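Local atomic coordinates of transcriptional regulator (LacI family) (Clostridium acetobutylicum ATCC 824, PDB entry 3G85), a protein that probably acts as a LacI-family DNA-binding transcription regulator, whose periplasmic-binding-protein-like core is expected to sense a small effector. Residues A[26-32]-A[224-228]; A[19-23]-A[74-78]; A[119-123]-A[155-159]; A[145-149]-A[192-196]. The contacts are given in a common frame with arbitrary orientation. Residues are numbered along the deposited sequence.

Interaction 1. Residues A[26-32]-A[224-228]; sequences IISRFLR and GMNDR
Residues 26-32 lie at the start of helix 27-40, and residues 224-228 run from the end of strand 219-224 into helix 228-232; CA atoms come closest at Ile-26/Asn-226 (5.1 Å) and Arg-29/Asp-227 (6.5 Å). Along 224-228, Gly-224 O lies near the guanidinium edge of Arg-29, 3.6 Å from its NH1. Selenomethionine Met-225 accepts at its backbone O a weak hydrogen bond (3.3 Å, 170°) from Arg-29 NH1, brought there by chi1-chi3 of m,t,p, while its CB packs 4.1 Å from Ile-26 CD1. Asn-226 OD1 sits 3.4 Å from Ile-26 CG1. At Asp-227, the t rotamer carries OD2 to a salt bridge with Arg-32 NH2 (2.9 Å), and water 1 links its N (2.9 Å) to Ser-28 OG (3.0 Å). Arg-228 NE comes within 3.9 Å of Arg-29 NH2, both salt-bridged to Asp-242; Glu-246 takes Arg-29 NE. Helix 27-40 belongs to one lobe and strand 219-224 to the other: the interlobe cleft of a periplasmic-binding-protein fold.

Interaction 2. Residues A[19-23]-A[74-78]; sequences SSDIS and IANIS
Ile-22, in the m,t rotamer, lays its CD1 against Asn-76 CB at 3.5 Å and against Ala-75 CB at 3.8 Å, the apolar part of a contact that buries 179 Å² in all. It closes a type I beta turn, Ser-19 to Ile-22, whose hydrogen bond runs from Ile-22 N to Ser-19 O (3.2 Å); Ser-20 and Asp-21 occupy the turn's helical corners at phi/psi -66/-17° and -76/-15°. The nearest CA pair is Ser-19/Asn-76, 6.2 Å apart. Across from the turn, Ala-75 is helical in phi/psi and Asn-76 extended (-152/80°), so the chain bends as it leaves strand 71-74. Both segments follow neighbouring parallel strands, 13-19 and 71-74, and precede helices 27-40 and 79-87: these are loops at the C-terminal ends of the strands of a Rossmann-like sheet, the side on which alpha/beta folds generally place their ligand sites. The p rotamer of Asp-21 (chi1 61°) sets its carboxylate toward Asn-76, whose t rotamer directs ND2 to Asp-21 OD1 (3.2 Å, 141°), an atom that also accepts from Ser-19 OG (2.6 Å); Asn-76 OD1 is taken by Arg-99 and Asn-139. Water 2 accepts from Ser-19 N and Asn-76 N, both 2.9 Å away. Water 3 donates to Asp-21 OD2 (2.7 Å) and Asn-76 O (3.1 Å).

Interaction 3. Residues A[119-123]-A[155-159]; sequences SLLFA and KNGIK
On helix 111-124, residues 119-123 meet residues 155-159, which lead out of helix 140-155, with the closest CA pair at Ala-123/Asn-156 (6.2 Å). No hydrogen bond crosses; side chains of the loop rest on the helix's side chains and backbone, burying 207 Å². Ile-158 adopts the m,t rotamer, which extends CD1 onto the helix: it lies 3.8 Å from Ser-119 O, 3.8 Å from Phe-122 CB, 3.5 Å from Ala-123 N and 4.0 Å from Ala-123 CB. Phe-122, with chi1 -69°, starts toward the loop at CB but carries its ring away, toward Val-221 of strand 219-224. Asn-156, chi1 -68°, presents CB to Ala-123 CB at 3.9 Å, while Leu-120, in m,t, brings CD2 over the Asn-156 side chain. Asn-156 leaves helical phi/psi (-111/17°), Gly-157 takes positive phi (73/28°), and Ile-158 goes over to an extended conformation (-103/115°). Such a helix-to-strand connection, packed on the neighbouring helix, is typical of the alternating alpha/beta fold of periplasmic-binding-protein-like domains.

Interaction 4. Residues A[145-149]-A[192-196]; sequences RNKGF and LFCNS
Helix 145-149 runs nearly antiparallel to strand 192-194 (166°), their axes approaching to 10.7 Å, with CA pairs Asn-146/Asn-195 at 7.4 Å and Phe-149/Phe-193 at 8.2 Å. Arg-145 points its CA-to-CB bond toward the strand, yet its guanidinium bonds elsewhere, NH1 to Asn-111 and NH2 to a glycerol probably left from crystallisation; its backbone O stands 4.5 Å from Phe-193 CZ. Asn-146, chi1 -64°, sets OD1 at the edge of the Phe-193 ring, 3.8 Å from CE2. The same OD1 accepts a hydrogen bond from water 4 (2.7 Å), which in turn accepts from Asn-195 ND2 (2.9 Å); Asn-195 OD1 is held by Thr-135 N. Phe-149 and Phe-193, both with chi1 t, form an offset stack, centroids 4.4 Å apart and planes at 9°. Reciprocal CH-pi contacts reinforce it: Phe-193 CB is 3.6 Å from the Phe-149 centroid, and Phe-149 CB 4.2 Å from the Phe-193 centroid. With no direct hydrogen bond crossing, aromatic packing joins helix to sheet, and polarity enters through one water.

Interactions 3 and 4 lie in one lobe, interaction 2 in the other, and interaction 1 joins the two. Interactions 3 and 4 meet at Phe-122, whose CD2 lies 3.5 Å from Phe-149 CE1: interaction 4 is buried aromatic packing that uses helix 140-155 itself, interaction 3 a more peripheral, largely apolar contact of the loop that follows it, about 22 Å from the chain's centre to its own. Interaction 2 is buried yet built on polar side chains and waters. Interaction 1 touches interaction 2 through Phe-30 CZ and Ala-75 CB (4.2 Å) and interaction 4 through Met-225 CE and Asn-195 O (2.9 Å). The salt bridge is in the interlobe contact, and interaction 3, the most peripheral, has no hydrogen bond.

Interaction 1. Residues A[26-32]-A[224-228]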
loop_
_atom_site.group_PDB
_atom_site.type_symbol
_atom_site.label_atom_id
_atom_site.label_comp_id
_atom_site.label_asym_id
_atom_site.label_seq_id
_atom_site.Cartn_x
_atom_site.Cartn_y
_atom_site.Cartn_z
ATOM N N ILE A 26 -5.553 -5.616 -5.153
ATOM C CA ILE A 26 -4.481 -4.684 -5.459
ATOM C C ILE A 26 -3.767 -5.072 -6.771
ATOM O O ILE A 26 -3.150 -4.236 -7.450
ATOM C CB ILE A 26 -3.476 -4.544 -4.286
ATOM C CG1 ILE A 26 -4.192 -4.031 -3.037
ATOM C CG2 ILE A 26 -2.382 -3.527 -4.661
ATOM C CD1 ILE A 26 -3.361 -4.115 -1.707
ATOM N N ILE A 27 -3.900 -6.341 -7.151
ATOM C CA ILE A 27 -3.137 -6.857 -8.276
ATOM C C ILE A 27 -3.517 -6.123 -9.577
ATOM O O ILE A 27 -2.685 -5.939 -10.444
ATOM C CB ILE A 27 -3.229 -8.405 -8.347
ATOM C CG1 ILE A 27 -1.946 -9.022 -8.968
ATOM C CG2 ILE A 27 -4.499 -8.849 -9.002
ATOM C CD1 ILE A 27 -1.930 -9.050 -10.461
ATOM N N SER A 28 -4.737 -5.599 -9.646
ATOM C CA SER A 28 -5.159 -4.887 -10.839
ATOM C C SER A 28 -4.293 -3.657 -11.170
ATOM O O SER A 28 -4.053 -3.358 -12.336
ATOM C CB SER A 28 -6.641 -4.496 -10.727
ATOM O OG SER A 28 -6.830 -3.561 -9.684
ATOM N N ARG A 29 -3.845 -2.942 -10.144
ATOM C CA ARG A 29 -3.015 -1.751 -10.348
ATOM C C ARG A 29 -1.632 -2.110 -10.832
ATOM O O ARG A 29 -1.014 -1.385 -11.626
ATOM C CB ARG A 29 -2.905 -0.977 -9.028
ATOM C CG ARG A 29 -4.310 -0.515 -8.508
ATOM C CD ARG A 29 -4.122 0.422 -7.331
ATOM N NE ARG A 29 -3.593 1.712 -7.771
ATOM C CZ ARG A 29 -3.386 2.742 -6.950
ATOM N NH1 ARG A 29 -3.606 2.585 -5.647
ATOM N NH2 ARG A 29 -2.911 3.886 -7.419
ATOM N N PHE A 30 -1.120 -3.201 -10.300
ATOM C CA PHE A 30 0.175 -3.697 -10.750
ATOM C C PHE A 30 0.109 -4.102 -12.220
ATOM O O PHE A 30 0.964 -3.723 -13.030
ATOM C CB PHE A 30 0.546 -4.908 -9.928
ATOM C CG PHE A 30 1.291 -4.582 -8.697
ATOM C CD1 PHE A 30 2.682 -4.608 -8.705
ATOM C CD2 PHE A 30 0.604 -4.268 -7.524
ATOM C CE1 PHE A 30 3.424 -4.335 -7.522
ATOM C CE2 PHE A 30 1.330 -3.990 -6.321
ATOM C CZ PHE A 30 2.751 -4.010 -6.345
ATOM N N LEU A 31 -0.896 -4.898 -12.549
ATOM C CA LEU A 31 -1.112 -5.309 -13.937
ATOM C C LEU A 31 -1.323 -4.080 -14.830
ATOM O O LEU A 31 -0.713 -3.969 -15.888
ATOM C CB LEU A 31 -2.293 -6.288 -14.015
ATOM C CG LEU A 31 -2.551 -6.912 -15.392
ATOM C CD1 LEU A 31 -1.280 -7.637 -15.826
ATOM C CD2 LEU A 31 -3.753 -7.853 -15.373
ATOM N N ARG A 32 -2.171 -3.146 -14.400
ATOM C CA ARG A 32 -2.405 -1.944 -15.202
ATOM C C ARG A 32 -1.108 -1.206 -15.427
ATOM O O ARG A 32 -0.813 -0.818 -16.556
ATOM C CB ARG A 32 -3.417 -0.999 -14.561
ATOM C CG ARG A 32 -3.837 0.098 -15.511
ATOM C CD ARG A 32 -4.709 1.171 -14.872
ATOM N NE ARG A 32 -5.794 0.634 -14.052
ATOM C CZ ARG A 32 -6.989 0.249 -14.488
ATOM N NH1 ARG A 32 -7.294 0.293 -15.798
ATOM N NH2 ARG A 32 -7.882 -0.209 -13.598
ATOM N N GLY A 224 -4.953 4.885 -0.052
ATOM C CA GLY A 224 -5.468 4.330 -1.315
ATOM C C GLY A 224 -4.644 3.153 -1.772
ATOM O O GLY A 224 -3.463 3.299 -2.101
HETATM N N MSE A 225 -5.244 1.967 -1.757
HETATM C CA MSE A 225 -4.501 0.759 -2.141
HETATM C C MSE A 225 -5.081 0.165 -3.410
HETATM O O MSE A 225 -4.334 -0.325 -4.261
HETATM C CB MSE A 225 -4.534 -0.284 -1.016
HETATM C CG MSE A 225 -4.140 0.290 0.324
HETATM SE SE MSE A 225 -3.766 -1.189 1.551
HETATM C CE MSE A 225 -2.830 -0.208 2.858
ATOM N N ASN A 226 -6.415 0.154 -3.496
ATOM C CA ASN A 226 -7.102 -0.353 -4.684
ATOM C C ASN A 226 -7.328 0.769 -5.695
ATOM O O ASN A 226 -6.995 1.937 -5.452
ATOM C CB ASN A 226 -8.439 -1.045 -4.327
ATOM C CG ASN A 226 -8.239 -2.334 -3.508
ATOM O OD1 ASN A 226 -7.373 -3.142 -3.794
ATOM N ND2 ASN A 226 -9.044 -2.505 -2.475
ATOM N N ASP A 227 -7.883 0.407 -6.839
ATOM C CA ASP A 227 -8.195 1.344 -7.921
ATOM C C ASP A 227 -8.794 2.688 -7.432
ATOM O O ASP A 227 -9.813 2.707 -6.766
ATOM C CB ASP A 227 -9.149 0.596 -8.866
ATOM C CG ASP A 227 -9.317 1.257 -10.204
ATOM O OD1 ASP A 227 -9.489 2.507 -10.269
ATOM O OD2 ASP A 227 -9.356 0.481 -11.203
ATOM N N ARG A 228 -8.124 3.799 -7.744
ATOM C CA ARG A 228 -8.544 5.157 -7.356
ATOM C C ARG A 228 -10.015 5.505 -7.701
ATOM O O ARG A 228 -10.636 6.359 -7.037
ATOM C CB ARG A 228 -7.650 6.192 -8.051
ATOM C CG ARG A 228 -6.181 6.225 -7.589
ATOM C CD ARG A 228 -5.463 7.394 -8.332
ATOM N NE ARG A 228 -4.129 7.609 -7.774
ATOM C CZ ARG A 228 -3.072 8.103 -8.440
ATOM N NH1 ARG A 228 -3.192 8.441 -9.728
ATOM N NH2 ARG A 228 -1.899 8.255 -7.813
HETATM O O HOH W 1 -8.136 -2.462 -7.231
#

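Interaction 2. Residues A[19-23]-A[74-78]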
loop_
_atom_site.group_PDB
_atom_site.type_symbol
_atom_site.label_atom_id
_atom_site.label_comp_id
_atom_site.label_asym_id
_atom_site.label_seq_id
_atom_site.Cartn_x
_atom_site.Cartn_y
_atom_site.Cartn_z
ATOM N N SER A 19 2.705 -12.518 -3.168
ATOM C CA SER A 19 2.415 -13.217 -1.902
ATOM C C SER A 19 0.894 -13.366 -1.632
ATOM O O SER A 19 0.094 -12.449 -1.893
ATOM C CB SER A 19 3.080 -12.453 -0.766
ATOM O OG SER A 19 2.892 -13.154 0.445
ATOM N N SER A 20 0.503 -14.517 -1.099
ATOM C CA SER A 20 -0.910 -14.771 -0.780
ATOM C C SER A 20 -1.461 -13.853 0.341
ATOM O O SER A 20 -2.679 -13.736 0.512
ATOM C CB SER A 20 -1.091 -16.274 -0.435
ATOM O OG SER A 20 -0.424 -16.557 0.776
ATOM N N ASP A 21 -0.604 -13.217 1.125
ATOM C CA ASP A 21 -1.145 -12.327 2.176
ATOM C C ASP A 21 -1.666 -10.976 1.627
ATOM O O ASP A 21 -2.392 -10.269 2.321
ATOM C CB ASP A 21 -0.173 -12.130 3.345
ATOM C CG ASP A 21 1.143 -11.490 2.933
ATOM O OD1 ASP A 21 1.449 -11.392 1.724
ATOM O OD2 ASP A 21 1.888 -11.072 3.850
ATOM N N ILE A 22 -1.291 -10.640 0.386
ATOM C CA ILE A 22 -1.683 -9.384 -0.203
ATOM C C ILE A 22 -3.169 -9.447 -0.586
ATOM O O ILE A 22 -3.636 -10.451 -1.145
ATOM C CB ILE A 22 -0.860 -9.026 -1.453
ATOM C CG1 ILE A 22 0.668 -9.085 -1.156
ATOM C CG2 ILE A 22 -1.298 -7.637 -1.950
ATOM C CD1 ILE A 22 1.567 -9.153 -2.420
ATOM N N SER A 23 -3.887 -8.366 -0.298
ATOM C CA SER A 23 -5.243 -8.197 -0.790
ATOM C C SER A 23 -5.255 -8.394 -2.310
ATOM O O SER A 23 -4.571 -7.667 -3.035
ATOM C CB SER A 23 -5.736 -6.797 -0.438
ATOM O OG SER A 23 -7.007 -6.578 -1.019
ATOM N N ILE A 74 9.416 -8.468 -6.269
ATOM C CA ILE A 74 8.650 -9.095 -5.188
ATOM C C ILE A 74 7.704 -8.080 -4.626
ATOM O O ILE A 74 8.155 -7.092 -4.054
ATOM C CB ILE A 74 9.523 -9.565 -4.037
ATOM C CG1 ILE A 74 10.829 -10.205 -4.522
ATOM C CG2 ILE A 74 8.670 -10.464 -3.109
ATOM C CD1 ILE A 74 10.718 -11.347 -5.536
ATOM N N ALA A 75 6.402 -8.320 -4.802
ATOM C CA ALA A 75 5.373 -7.342 -4.416
ATOM C C ALA A 75 5.311 -7.039 -2.910
ATOM O O ALA A 75 5.140 -5.876 -2.519
ATOM C CB ALA A 75 4.012 -7.782 -4.941
ATOM N N ASN A 76 5.431 -8.079 -2.070
ATOM C CA ASN A 76 5.363 -7.897 -0.619
ATOM C C ASN A 76 6.174 -8.962 0.093
ATOM O O ASN A 76 5.608 -9.971 0.550
ATOM C CB ASN A 76 3.879 -7.911 -0.121
ATOM C CG ASN A 76 3.773 -7.765 1.405
ATOM O OD1 ASN A 76 4.445 -6.911 2.002
ATOM N ND2 ASN A 76 2.946 -8.609 2.041
ATOM N N ILE A 77 7.498 -8.783 0.153
ATOM C CA ILE A 77 8.345 -9.828 0.707
ATOM C C ILE A 77 8.141 -9.907 2.233
ATOM O O ILE A 77 7.998 -8.871 2.889
ATOM C CB ILE A 77 9.832 -9.616 0.314
ATOM C CG1 ILE A 77 10.637 -10.902 0.587
ATOM C CG2 ILE A 77 10.412 -8.313 0.978
ATOM C CD1 ILE A 77 11.883 -11.043 -0.251
ATOM N N SER A 78 8.027 -11.125 2.767
ATOM C CA SER A 78 7.901 -11.318 4.236
ATOM C C SER A 78 9.276 -11.217 4.892
ATOM O O SER A 78 10.303 -11.355 4.215
ATOM C CB SER A 78 7.295 -12.692 4.556
ATOM O OG SER A 78 8.212 -13.733 4.220
HETATM O O HOH W 2 5.085 -10.839 -2.804
HETATM O O HOH W 3 4.421 -11.429 3.032
#

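Interaction 3. Residues A[119-123]-A[155-159]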
loop_
_atom_site.group_PDB
_atom_site.type_symbol
_atom_site.label_atom_id
_atom_site.label_comp_id
_atom_site.label_asym_id
_atom_site.label_seq_id
_atom_site.Cartn_x
_atom_site.Cartn_y
_atom_site.Cartn_z
ATOM N N SER A 119 -2.831 13.111 8.690
ATOM C CA SER A 119 -2.897 13.876 9.938
ATOM C C SER A 119 -2.940 15.386 9.746
ATOM O O SER A 119 -3.775 16.070 10.358
ATOM C CB SER A 119 -1.743 13.522 10.858
ATOM O OG SER A 119 -1.913 14.251 12.070
ATOM N N LEU A 120 -2.052 15.909 8.899
ATOM C CA LEU A 120 -2.006 17.355 8.643
ATOM C C LEU A 120 -3.271 17.893 7.994
ATOM O O LEU A 120 -3.611 19.062 8.180
ATOM C CB LEU A 120 -0.735 17.746 7.854
ATOM C CG LEU A 120 0.577 17.508 8.631
ATOM C CD1 LEU A 120 1.831 17.715 7.769
ATOM C CD2 LEU A 120 0.666 18.329 9.941
ATOM N N LEU A 121 -3.985 17.063 7.231
ATOM C CA LEU A 121 -5.264 17.498 6.672
ATOM C C LEU A 121 -6.249 17.752 7.825
ATOM O O LEU A 121 -6.993 18.750 7.827
ATOM C CB LEU A 121 -5.831 16.439 5.694
ATOM C CG LEU A 121 -7.145 16.774 4.959
ATOM C CD1 LEU A 121 -7.331 16.004 3.698
ATOM C CD2 LEU A 121 -8.374 16.571 5.832
ATOM N N PHE A 122 -6.275 16.834 8.787
ATOM C CA PHE A 122 -7.119 16.995 9.979
ATOM C C PHE A 122 -6.650 18.198 10.828
ATOM O O PHE A 122 -7.486 18.969 11.324
ATOM C CB PHE A 122 -7.104 15.722 10.840
ATOM C CG PHE A 122 -7.809 14.526 10.185
ATOM C CD1 PHE A 122 -8.949 14.717 9.407
ATOM C CD2 PHE A 122 -7.332 13.225 10.372
ATOM C CE1 PHE A 122 -9.609 13.622 8.806
ATOM C CE2 PHE A 122 -8.006 12.130 9.802
ATOM C CZ PHE A 122 -9.152 12.345 9.025
ATOM N N ALA A 123 -5.327 18.324 10.999
ATOM C CA ALA A 123 -4.724 19.433 11.783
ATOM C C ALA A 123 -5.097 20.779 11.196
ATOM O O ALA A 123 -5.398 21.728 11.934
ATOM C CB ALA A 123 -3.238 19.298 11.830
ATOM N N LYS A 155 1.854 15.469 17.624
ATOM C CA LYS A 155 2.565 16.731 17.408
ATOM C C LYS A 155 1.653 17.909 17.159
ATOM O O LYS A 155 2.038 19.053 17.423
ATOM C CB LYS A 155 3.564 16.598 16.270
ATOM C CG LYS A 155 4.686 15.701 16.673
ATOM C CD LYS A 155 5.641 15.377 15.566
ATOM C CE LYS A 155 6.569 14.295 16.087
ATOM N NZ LYS A 155 7.836 14.189 15.314
ATOM N N ASN A 156 0.451 17.662 16.647
ATOM C CA ASN A 156 -0.435 18.757 16.265
ATOM C C ASN A 156 -1.685 18.925 17.130
ATOM O O ASN A 156 -2.656 19.563 16.705
ATOM C CB ASN A 156 -0.834 18.645 14.787
ATOM C CG ASN A 156 0.330 18.891 13.842
ATOM O OD1 ASN A 156 1.130 17.994 13.567
ATOM N ND2 ASN A 156 0.421 20.108 13.339
ATOM N N GLY A 157 -1.670 18.325 18.308
ATOM C CA GLY A 157 -2.757 18.487 19.270
ATOM C C GLY A 157 -4.037 17.764 18.904
ATOM O O GLY A 157 -5.139 18.195 19.286
ATOM N N ILE A 158 -3.910 16.674 18.150
ATOM C CA ILE A 158 -5.061 15.810 17.849
ATOM C C ILE A 158 -4.964 14.572 18.736
ATOM O O ILE A 158 -4.007 13.787 18.613
ATOM C CB ILE A 158 -5.108 15.411 16.348
ATOM C CG1 ILE A 158 -5.159 16.661 15.452
ATOM C CG2 ILE A 158 -6.294 14.479 16.082
ATOM C CD1 ILE A 158 -4.987 16.376 13.944
ATOM N N LYS A 159 -5.923 14.405 19.651
ATOM C CA LYS A 159 -5.909 13.253 20.564
ATOM C C LYS A 159 -6.313 11.982 19.815
ATOM O O LYS A 159 -7.290 11.991 19.101
ATOM C CB LYS A 159 -6.869 13.471 21.752
ATOM C CG LYS A 159 -6.801 12.360 22.822
ATOM C CD LYS A 159 -7.866 12.522 23.942
ATOM C CE LYS A 159 -7.768 11.359 24.968
ATOM N NZ LYS A 159 -8.997 11.211 25.854
#

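Interaction 4. Residues A[145-149]-A[192-196]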
loop_
_atom_site.group_PDB
_atom_site.type_symbol
_atom_site.label_atom_id
_atom_site.label_comp_id
_atom_site.label_asym_id
_atom_site.label_seq_id
_atom_site.Cartn_x
_atom_site.Cartn_y
_atom_site.Cartn_z
ATOM N N ARG A 145 3.136 3.872 7.965
ATOM C CA ARG A 145 2.022 4.761 7.603
ATOM C C ARG A 145 1.205 5.101 8.849
ATOM O O ARG A 145 0.769 6.254 9.054
ATOM C CB ARG A 145 1.117 4.141 6.504
ATOM C CG ARG A 145 1.745 4.206 5.128
ATOM C CD ARG A 145 0.798 3.831 3.975
ATOM N NE ARG A 145 0.291 2.458 3.912
ATOM C CZ ARG A 145 0.878 1.422 3.299
ATOM N NH1 ARG A 145 2.055 1.542 2.715
ATOM N NH2 ARG A 145 0.271 0.243 3.283
ATOM N N ASN A 146 0.987 4.091 9.684
ATOM C CA ASN A 146 0.229 4.320 10.919
ATOM C C ASN A 146 0.958 5.254 11.875
ATOM O O ASN A 146 0.346 6.181 12.431
ATOM C CB ASN A 146 -0.065 3.006 11.619
ATOM C CG ASN A 146 -0.962 2.104 10.799
ATOM O OD1 ASN A 146 -1.685 2.560 9.921
ATOM N ND2 ASN A 146 -0.908 0.800 11.086
ATOM N N LYS A 147 2.248 4.995 12.040
ATOM C CA LYS A 147 3.123 5.795 12.898
ATOM C C LYS A 147 3.145 7.233 12.415
ATOM O O LYS A 147 3.045 8.161 13.223
ATOM C CB LYS A 147 4.552 5.243 12.918
ATOM C CG LYS A 147 4.700 3.824 13.497
ATOM C CD LYS A 147 6.188 3.464 13.617
ATOM C CE LYS A 147 6.389 2.185 14.418
ATOM N NZ LYS A 147 7.500 1.440 13.747
ATOM N N GLY A 148 3.231 7.421 11.094
ATOM C CA GLY A 148 3.177 8.766 10.517
ATOM C C GLY A 148 1.900 9.512 10.912
ATOM O O GLY A 148 1.954 10.704 11.256
ATOM N N PHE A 149 0.762 8.828 10.861
ATOM C CA PHE A 149 -0.509 9.432 11.249
ATOM C C PHE A 149 -0.557 9.739 12.761
ATOM O O PHE A 149 -0.859 10.859 13.160
ATOM C CB PHE A 149 -1.718 8.543 10.872
ATOM C CG PHE A 149 -3.044 9.167 11.213
ATOM C CD1 PHE A 149 -3.544 10.195 10.429
ATOM C CD2 PHE A 149 -3.782 8.749 12.341
ATOM C CE1 PHE A 149 -4.767 10.796 10.711
ATOM C CE2 PHE A 149 -5.011 9.369 12.671
ATOM C CZ PHE A 149 -5.501 10.402 11.875
ATOM N N LEU A 192 -11.617 10.490 11.050
ATOM C CA LEU A 192 -11.366 9.067 10.971
ATOM C C LEU A 192 -10.319 8.762 9.908
ATOM O O LEU A 192 -10.486 9.131 8.762
ATOM C CB LEU A 192 -12.681 8.314 10.664
ATOM C CG LEU A 192 -12.522 6.796 10.450
ATOM C CD1 LEU A 192 -12.123 6.071 11.746
ATOM C CD2 LEU A 192 -13.813 6.211 9.880
ATOM N N PHE A 193 -9.249 8.094 10.316
ATOM C CA PHE A 193 -8.247 7.563 9.407
ATOM C C PHE A 193 -8.500 6.072 9.147
ATOM O O PHE A 193 -8.611 5.281 10.086
ATOM C CB PHE A 193 -6.869 7.763 10.027
ATOM C CG PHE A 193 -5.733 7.154 9.248
ATOM C CD1 PHE A 193 -5.356 7.690 8.001
ATOM C CD2 PHE A 193 -5.011 6.101 9.786
ATOM C CE1 PHE A 193 -4.268 7.174 7.308
ATOM C CE2 PHE A 193 -3.895 5.553 9.076
ATOM C CZ PHE A 193 -3.550 6.098 7.836
ATOM N N CYS A 194 -8.577 5.682 7.878
ATOM C CA CYS A 194 -8.664 4.244 7.544
ATOM C C CYS A 194 -7.411 3.864 6.785
ATOM O O CYS A 194 -7.058 4.538 5.827
ATOM C CB CYS A 194 -9.883 3.941 6.676
ATOM S SG CYS A 194 -11.481 4.344 7.443
ATOM N N ASN A 195 -6.739 2.807 7.195
ATOM C CA ASN A 195 -5.468 2.497 6.525
ATOM C C ASN A 195 -5.670 1.639 5.270
ATOM O O ASN A 195 -4.698 1.111 4.711
ATOM C CB ASN A 195 -4.398 1.930 7.503
ATOM C CG ASN A 195 -4.647 0.478 7.914
ATOM O OD1 ASN A 195 -5.730 -0.059 7.731
ATOM N ND2 ASN A 195 -3.615 -0.169 8.482
ATOM N N SER A 196 -6.923 1.497 4.833
ATOM C CA SER A 196 -7.177 0.990 3.469
ATOM C C SER A 196 -8.457 1.625 2.933
ATOM O O SER A 196 -9.383 1.969 3.704
ATOM C CB SER A 196 -7.233 -0.553 3.414
ATOM O OG SER A 196 -8.549 -1.049 3.529
HETATM O O HOH W 4 -1.147 1.176 7.696
#